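Local structure of probable fumarate reductase Ifc3 (Shewanella frigidimarina, 1QO8) at residues 214-217 / 218-221; 460-463 / 464-468. The protein reduces fumarate to succinate in vitro, essentially in that direction alone, as a periplasmic flavocytochrome carrying one FAD and four covalently bound haems c per subunit. All coordinates share one frame; numbering follows the deposited sequence.

Contact 1: residues 214-217 / 218-221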
loop_
_atom_site.group_PDB
_atom_site.type_symbol
_atom_site.label_atom_id
_atom_site.label_comp_id
_atom_site.label_asym_id
_atom_site.label_seq_id
_atom_site.Cartn_x
_atom_site.Cartn_y
_atom_site.Cartn_z
ATOM N N GLY A 214 -15.214 -28.225 -2.464
ATOM C CA GLY A 214 -13.950 -28.297 -1.727
ATOM C C GLY A 214 -13.990 -29.172 -0.477
ATOM O O GLY A 214 -12.983 -29.833 -0.220
ATOM N N VAL A 215 -15.052 -29.147 0.332
ATOM C CA VAL A 215 -15.178 -29.951 1.534
ATOM C C VAL A 215 -15.195 -31.440 1.118
ATOM O O VAL A 215 -14.436 -32.232 1.654
ATOM C CB VAL A 215 -16.441 -29.627 2.347
ATOM C CG1 VAL A 215 -16.770 -30.701 3.420
ATOM C CG2 VAL A 215 -16.307 -28.237 3.032
ATOM N N GLN A 216 -15.973 -31.725 0.068
ATOM C CA GLN A 216 -16.011 -33.020 -0.551
ATOM C C GLN A 216 -14.688 -33.522 -1.097
ATOM O O GLN A 216 -14.280 -34.665 -0.837
ATOM C CB GLN A 216 -16.988 -33.004 -1.728
ATOM C CG GLN A 216 -18.435 -33.173 -1.312
ATOM C CD GLN A 216 -19.291 -32.964 -2.554
ATOM O OE1 GLN A 216 -19.480 -33.903 -3.348
ATOM N NE2 GLN A 216 -19.782 -31.768 -2.776
ATOM N N TRP A 217 -13.999 -32.637 -1.799
ATOM C CA TRP A 217 -12.624 -32.890 -2.212
ATOM C C TRP A 217 -11.744 -33.233 -1.048
ATOM O O TRP A 217 -10.996 -34.192 -1.096
ATOM C CB TRP A 217 -12.140 -31.667 -2.995
ATOM C CG TRP A 217 -10.642 -31.496 -3.061
ATOM C CD1 TRP A 217 -9.852 -30.613 -2.412
ATOM C CD2 TRP A 217 -9.764 -32.315 -3.839
ATOM N NE1 TRP A 217 -8.512 -30.781 -2.740
ATOM C CE2 TRP A 217 -8.448 -31.831 -3.651
ATOM C CE3 TRP A 217 -9.972 -33.395 -4.702
ATOM C CZ2 TRP A 217 -7.373 -32.407 -4.285
ATOM C CZ3 TRP A 217 -8.887 -33.950 -5.336
ATOM C CH2 TRP A 217 -7.591 -33.488 -5.098
ATOM N N LEU A 218 -11.771 -32.482 0.074
ATOM C CA LEU A 218 -10.900 -32.885 1.199
ATOM C C LEU A 218 -11.293 -34.242 1.793
ATOM O O LEU A 218 -10.413 -34.996 2.252
ATOM C CB LEU A 218 -10.863 -31.774 2.238
ATOM C CG LEU A 218 -10.270 -30.432 1.733
ATOM C CD1 LEU A 218 -10.557 -29.294 2.697
ATOM C CD2 LEU A 218 -8.779 -30.571 1.478
ATOM N N GLU A 219 -12.600 -34.483 1.892
ATOM C CA GLU A 219 -13.175 -35.729 2.314
ATOM C C GLU A 219 -12.823 -36.899 1.380
ATOM O O GLU A 219 -12.421 -37.895 1.952
ATOM C CB GLU A 219 -14.733 -35.721 2.329
ATOM C CG GLU A 219 -15.100 -34.867 3.563
ATOM C CD GLU A 219 -16.569 -34.526 3.511
ATOM O OE1 GLU A 219 -17.066 -34.301 2.383
ATOM O OE2 GLU A 219 -17.224 -34.551 4.568
ATOM N N SER A 220 -12.834 -36.706 0.073
ATOM C CA SER A 220 -12.297 -37.770 -0.775
ATOM C C SER A 220 -10.858 -38.102 -0.407
ATOM O O SER A 220 -10.433 -39.211 -0.722
ATOM C CB SER A 220 -12.317 -37.464 -2.256
ATOM O OG SER A 220 -11.594 -36.293 -2.611
ATOM N N LEU A 221 -10.055 -37.257 0.220
ATOM C CA LEU A 221 -8.674 -37.557 0.505
ATOM C C LEU A 221 -8.623 -38.135 1.896
ATOM O O LEU A 221 -7.480 -38.381 2.239
ATOM C CB LEU A 221 -7.802 -36.276 0.435
ATOM C CG LEU A 221 -7.952 -35.475 -0.872
ATOM C CD1 LEU A 221 -7.090 -34.193 -0.948
ATOM C CD2 LEU A 221 -7.684 -36.363 -2.095
#

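Contact 2: residues 460-463 / 464-468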
loop_
_atom_site.group_PDB
_atom_site.type_symbol
_atom_site.label_atom_id
_atom_site.label_comp_id
_atom_site.label_asym_id
_atom_site.label_seq_id
_atom_site.Cartn_x
_atom_site.Cartn_y
_atom_site.Cartn_z
ATOM N N VAL A 460 -8.543 -5.669 42.945
ATOM C CA VAL A 460 -9.342 -6.759 43.472
ATOM C C VAL A 460 -10.375 -6.349 44.523
ATOM O O VAL A 460 -11.531 -6.820 44.369
ATOM C CB VAL A 460 -8.376 -7.818 44.034
ATOM C CG1 VAL A 460 -9.224 -8.951 44.618
ATOM C CG2 VAL A 460 -7.502 -8.400 42.913
ATOM N N SER A 461 -10.055 -5.507 45.519
ATOM C CA SER A 461 -11.223 -5.067 46.372
ATOM C C SER A 461 -12.156 -4.136 45.660
ATOM O O SER A 461 -13.401 -4.301 45.735
ATOM C CB SER A 461 -10.751 -4.489 47.715
ATOM O OG SER A 461 -10.413 -3.117 47.623
ATOM N N ASP A 462 -11.669 -3.185 44.825
ATOM C CA ASP A 462 -12.698 -2.408 44.095
ATOM C C ASP A 462 -13.520 -3.374 43.296
ATOM O O ASP A 462 -14.729 -3.224 43.274
ATOM C CB ASP A 462 -12.062 -1.433 43.100
ATOM C CG ASP A 462 -11.377 -0.254 43.779
ATOM O OD1 ASP A 462 -11.558 -0.164 45.024
ATOM O OD2 ASP A 462 -10.695 0.514 43.056
ATOM N N TYR A 463 -12.834 -4.253 42.466
ATOM C CA TYR A 463 -13.731 -4.983 41.538
ATOM C C TYR A 463 -14.639 -5.926 42.352
ATOM O O TYR A 463 -15.752 -6.160 41.894
ATOM C CB TYR A 463 -12.869 -5.833 40.573
ATOM C CG TYR A 463 -13.707 -6.490 39.509
ATOM C CD1 TYR A 463 -14.042 -5.817 38.358
ATOM C CD2 TYR A 463 -14.139 -7.768 39.640
ATOM C CE1 TYR A 463 -14.828 -6.328 37.333
ATOM C CE2 TYR A 463 -14.908 -8.379 38.622
ATOM C CZ TYR A 463 -15.244 -7.660 37.545
ATOM O OH TYR A 463 -15.963 -8.306 36.560
ATOM N N ASN A 464 -14.188 -6.589 43.409
ATOM C CA ASN A 464 -15.111 -7.414 44.206
ATOM C C ASN A 464 -16.310 -6.609 44.744
ATOM O O ASN A 464 -17.455 -7.082 44.738
ATOM C CB ASN A 464 -14.373 -8.073 45.403
ATOM C CG ASN A 464 -13.351 -9.118 44.873
ATOM O OD1 ASN A 464 -13.459 -9.558 43.711
ATOM N ND2 ASN A 464 -12.356 -9.488 45.686
ATOM N N GLY A 465 -16.098 -5.324 45.067
ATOM C CA GLY A 465 -17.204 -4.442 45.480
ATOM C C GLY A 465 -18.066 -4.154 44.270
ATOM O O GLY A 465 -19.276 -4.017 44.442
ATOM N N TYR A 466 -17.500 -4.069 43.038
ATOM C CA TYR A 466 -18.358 -3.908 41.878
ATOM C C TYR A 466 -19.138 -5.194 41.661
ATOM O O TYR A 466 -20.225 -5.118 41.065
ATOM C CB TYR A 466 -17.689 -3.484 40.560
ATOM C CG TYR A 466 -16.738 -2.308 40.678
ATOM C CD1 TYR A 466 -17.070 -1.283 41.608
ATOM C CD2 TYR A 466 -15.561 -2.187 39.940
ATOM C CE1 TYR A 466 -16.239 -0.216 41.808
ATOM C CE2 TYR A 466 -14.711 -1.112 40.107
ATOM C CZ TYR A 466 -15.081 -0.123 41.047
ATOM O OH TYR A 466 -14.249 0.947 41.262
ATOM N N VAL A 467 -18.587 -6.372 42.121
ATOM C CA VAL A 467 -19.504 -7.483 41.813
ATOM C C VAL A 467 -20.602 -7.490 42.931
ATOM O O VAL A 467 -21.701 -7.858 42.554
ATOM C CB VAL A 467 -18.939 -8.788 41.377
ATOM C CG1 VAL A 467 -17.406 -8.843 41.019
ATOM C CG2 VAL A 467 -19.386 -10.022 42.119
ATOM N N ALA A 468 -20.341 -7.173 44.157
ATOM C CA ALA A 468 -21.376 -7.151 45.226
ATOM C C ALA A 468 -22.447 -6.097 44.947
ATOM O O ALA A 468 -23.579 -6.363 45.320
ATOM C CB ALA A 468 -20.652 -7.018 46.578
HETATM O O HOH W 1 -11.739 1.038 40.626
#

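Contact 1: residues 214-217 / 218-221
L221 lays its CD1 methyl over one face of the W217 indole, a CH-pi contact 4.1 Å from the centroid of the six-membered ring and 25° off its normal. The methyl sits toward the rim, nearest CE2 and CZ2, and the two side chains meet at a slant. A chi1 of 158° swings CG of W217 opposite the backbone N, and the indole crosses L218 at about a right angle, CD1 of W217 lying 4.0 Å from CD2 of L218. These pairs lie near the C-terminal end of helix 201-220 in the FAD-binding domain: S220 N reaches Q216 O at 2.7 Å, but L221 N bonds W217 O only weakly. S220 OG donates to W217 O at 2.7 Å, tilted 24° from the carbonyl plane, a firm bond that suits a short serine hydroxyl. Buried L218 and partly exposed L221, both apolar, touch L256 of helix 248-262. Cut back to an alanine, W217 would no longer offer L221 CD1 a face, and N135 OD1 and R553 would probably lose their hydrogen-bond and cation-pi partner. On another flank the side chains of E219 and V215 cross obliquely, OE1 of E219 3.8 Å from CG1 of V215, while E219 OE2 bonds Q174 NE2.

Contact 2: residues 460-463 / 464-468
With CG anti to the carbonyl carbon (chi1 -48°), the ring of Y466 folds back along the helix beside D462, whose own chi1 of -72° sends its carboxylate the same way. The two side chains run alongside each other, with carboxylate and ring planes 37° apart, and OH of Y466 comes 3.7 Å from CB of D462. The acid and the hydroxyl do not bond directly; a water closes the gap, donating to D462 OD2 at 2.7 Å and lying 2.6 Å from Y466 OH. Over one face of the Y466 ring, near its centre, stands O of D462, 3.3 Å from the ring plane. D462 O also accepts Y466 N at 2.9 Å. A tyrosine suits this partly exposed place because its flat ring can lie against the backbone while its hydroxyl reaches water.

Y463 leaves the helix in another direction and is buried, packing on R477. Its CE2 meets CG1 of V467, one turn on, at 3.5 Å, and the two side chains cross at a slant; the valine offers a compact apolar branch. N464 lies beside V460, pointing the same way, with ND2 3.4 Å from the valine CG1. Its amide has work to do beyond the helix, for OD1 accepts the backbone N-H of M484 and so ties the helix to a neighbouring loop.

Successive i to i+4 backbone bonds, from N464 N to V460 O through V467 N to Y463 O, mark this as an alpha-helix: the later part of helix 453-469, away from the haem and flavin sites.

Contacts 1 and 2 belong to different helices, 201-220 and 453-469, and do not touch: their centres are 52 Å apart and their nearest atoms about 39 Å. Both are partly buried and lie in the flavoprotein part of the chain, but the centre of contact 1 is about 21 Å from the centre of the subunit, against about 39 Å for contact 2. In contact 1 the side chain of L218 lies about 11 Å from the FAD, and side chains pack against helices 248-262 and 543-563. Contact 2, far from the haems and the flavin, meets mainly loops. Leucine on an indole face and a hydroxyl-to-carbonyl bond mark the first; a water bridge and a ring lying on a backbone carbonyl mark the second.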